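Local structure of endoribonuclease MazF3 (Mycobacterium tuberculosis, 5UCT) at residues 13-18 against 30-35. The protein acts as the toxin of a type II toxin-antitoxin system, an endoribonuclease that cuts mRNA and 23S rRNA within the sequence UUCCU. Sequence-based numbering, arbitrary orientation.
Sequences RPVLIL and VTVAPI
V15 meets V32 diagonally across two antiparallel strands, 13-17 and 30-35, a central pair in the curled, SH3-like beta sheet of the PemK/MazF fold. The strand axes run at 134° to each other, so the pair is strongly twisted. On one face the bumps interlock in sequence: V15 CB lies 3.8 Å from V32 CB with the two isopropyl forks set obliquely, and V32 CG1 touches both V15 CG2 and I17 CD1, the three methyls forming a triangle. I17 CD1 touches V32 CG1 at 3.7 Å, while its other branch, CG2, held anti to the backbone N, meets V30 CG2; the I17 and V30 side chains cross at about a right angle. I17 thus fills the notch between V30 and V32, and A7 and H5 of strand 3-8 add to this face.

The other face is shaped by the small A33. L18 lies over its methyl, CG and CD1 both 4.0 Å from A33 CB, with L16 CB alongside. V60 lies on L16 and A33, L88 of helix 85-96 packs on L16 and L18, and F96 of the second subunit reaches L18. Farther along, I35 CB sits 4.1 Å from P14 CB.

L16 and A33 exchange both backbone bonds, and the hydrogen bonds from I35 N to P14 O and from L18 N to T31 O, both more bent, extend the pairing. At the P14 end, a water bridges the strands: it lies in the plane of the R13 guanidinium, at its edge, accepts from R13 NH2 at 2.7 Å, and donates to I35 O at 3.0 Å.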
loop_
_atom_site.group_PDB
_atom_site.type_symbol
_atom_site.label_atom_id
_atom_site.label_comp_id
_atom_site.label_asym_id
_atom_site.label_seq_id
_atom_site.Cartn_x
_atom_site.Cartn_y
_atom_site.Cartn_z
ATOM N N ARG A 13 -10.007 14.038 1.234
ATOM C CA ARG A 13 -8.865 14.232 0.357
ATOM C C ARG A 13 -9.116 13.506 -0.954
ATOM O O ARG A 13 -9.893 12.546 -1.001
ATOM C CB ARG A 13 -7.568 13.704 0.989
ATOM C CG ARG A 13 -7.244 14.259 2.365
ATOM C CD ARG A 13 -6.117 13.469 3.003
ATOM N NE ARG A 13 -5.843 13.887 4.373
ATOM C CZ ARG A 13 -4.927 14.789 4.709
ATOM N NH1 ARG A 13 -4.740 15.104 5.983
ATOM N NH2 ARG A 13 -4.194 15.374 3.770
ATOM N N PRO A 14 -8.475 13.941 -2.039
ATOM C CA PRO A 14 -8.497 13.151 -3.275
ATOM C C PRO A 14 -7.520 11.987 -3.184
ATOM O O PRO A 14 -6.428 12.111 -2.626
ATOM C CB PRO A 14 -8.063 14.156 -4.352
ATOM C CG PRO A 14 -8.130 15.514 -3.691
ATOM C CD PRO A 14 -7.868 15.266 -2.245
ATOM N N VAL A 15 -7.923 10.842 -3.734
ATOM C CA VAL A 15 -7.141 9.616 -3.620
ATOM C C VAL A 15 -7.049 8.926 -4.973
ATOM O O VAL A 15 -7.914 9.087 -5.840
ATOM C CB VAL A 15 -7.735 8.649 -2.571
ATOM C CG1 VAL A 15 -7.687 9.266 -1.181
ATOM C CG2 VAL A 15 -9.157 8.261 -2.946
ATOM N N LEU A 16 -5.982 8.148 -5.146
ATOM C CA LEU A 16 -5.790 7.300 -6.315
ATOM C C LEU A 16 -6.146 5.870 -5.937
ATOM O O LEU A 16 -5.558 5.309 -5.009
ATOM C CB LEU A 16 -4.346 7.367 -6.814
ATOM C CG LEU A 16 -3.996 6.566 -8.073
ATOM C CD1 LEU A 16 -4.686 7.133 -9.308
ATOM C CD2 LEU A 16 -2.489 6.514 -8.280
ATOM N N ILE A 17 -7.101 5.283 -6.652
ATOM C CA ILE A 17 -7.516 3.912 -6.371
ATOM C C ILE A 17 -6.385 2.971 -6.779
ATOM O O ILE A 17 -6.162 2.732 -7.969
ATOM C CB ILE A 17 -8.818 3.555 -7.093
ATOM C CG1 ILE A 17 -9.929 4.541 -6.720
ATOM C CG2 ILE A 17 -9.216 2.129 -6.773
ATOM C CD1 ILE A 17 -10.275 4.570 -5.241
ATOM N N LEU A 18 -5.666 2.434 -5.791
ATOM C CA LEU A 18 -4.585 1.503 -6.088
ATOM C C LEU A 18 -5.113 0.106 -6.383
ATOM O O LEU A 18 -4.578 -0.587 -7.256
ATOM C CB LEU A 18 -3.589 1.461 -4.932
ATOM C CG LEU A 18 -2.700 2.691 -4.782
ATOM C CD1 LEU A 18 -1.621 2.432 -3.750
ATOM C CD2 LEU A 18 -2.088 3.067 -6.124
ATOM N N VAL A 30 -10.816 -0.977 -0.153
ATOM C CA VAL A 30 -10.087 -0.539 -1.339
ATOM C C VAL A 30 -8.803 0.142 -0.888
ATOM O O VAL A 30 -8.809 0.945 0.050
ATOM C CB VAL A 30 -10.949 0.396 -2.218
ATOM C CG1 VAL A 30 -11.517 1.542 -1.389
ATOM C CG2 VAL A 30 -10.142 0.928 -3.393
ATOM N N THR A 31 -7.696 -0.206 -1.538
ATOM C CA THR A 31 -6.407 0.401 -1.244
ATOM C C THR A 31 -6.234 1.639 -2.112
ATOM O O THR A 31 -6.414 1.579 -3.333
ATOM C CB THR A 31 -5.264 -0.586 -1.488
ATOM O OG1 THR A 31 -5.467 -1.759 -0.692
ATOM C CG2 THR A 31 -3.930 0.039 -1.115
ATOM N N VAL A 32 -5.895 2.762 -1.478
ATOM C CA VAL A 32 -5.817 4.050 -2.150
ATOM C C VAL A 32 -4.486 4.716 -1.827
ATOM O O VAL A 32 -3.796 4.352 -0.872
ATOM C CB VAL A 32 -6.985 4.980 -1.756
ATOM C CG1 VAL A 32 -8.319 4.341 -2.108
ATOM C CG2 VAL A 32 -6.924 5.308 -0.273
ATOM N N ALA A 33 -4.130 5.703 -2.648
ATOM C CA ALA A 33 -2.964 6.546 -2.415
ATOM C C ALA A 33 -3.423 7.994 -2.328
ATOM O O ALA A 33 -4.041 8.498 -3.281
ATOM C CB ALA A 33 -1.923 6.379 -3.525
ATOM N N PRO A 34 -3.157 8.700 -1.233
ATOM C CA PRO A 34 -3.680 10.060 -1.085
ATOM C C PRO A 34 -2.962 11.041 -1.998
ATOM O O PRO A 34 -1.830 10.820 -2.434
ATOM C CB PRO A 34 -3.416 10.380 0.388
ATOM C CG PRO A 34 -2.225 9.557 0.729
ATOM C CD PRO A 34 -2.355 8.286 -0.070
ATOM N N ILE A 35 -3.647 12.144 -2.282
ATOM C CA ILE A 35 -3.129 13.211 -3.129
ATOM C C ILE A 35 -3.084 14.483 -2.292
ATOM O O ILE A 35 -4.132 15.003 -1.884
ATOM C CB ILE A 35 -3.983 13.415 -4.387
ATOM C CG1 ILE A 35 -4.036 12.144 -5.225
ATOM C CG2 ILE A 35 -3.434 14.542 -5.231
ATOM C CD1 ILE A 35 -4.802 12.339 -6.501
HETATM O O HOH W 1 -4.330 15.479 1.097
#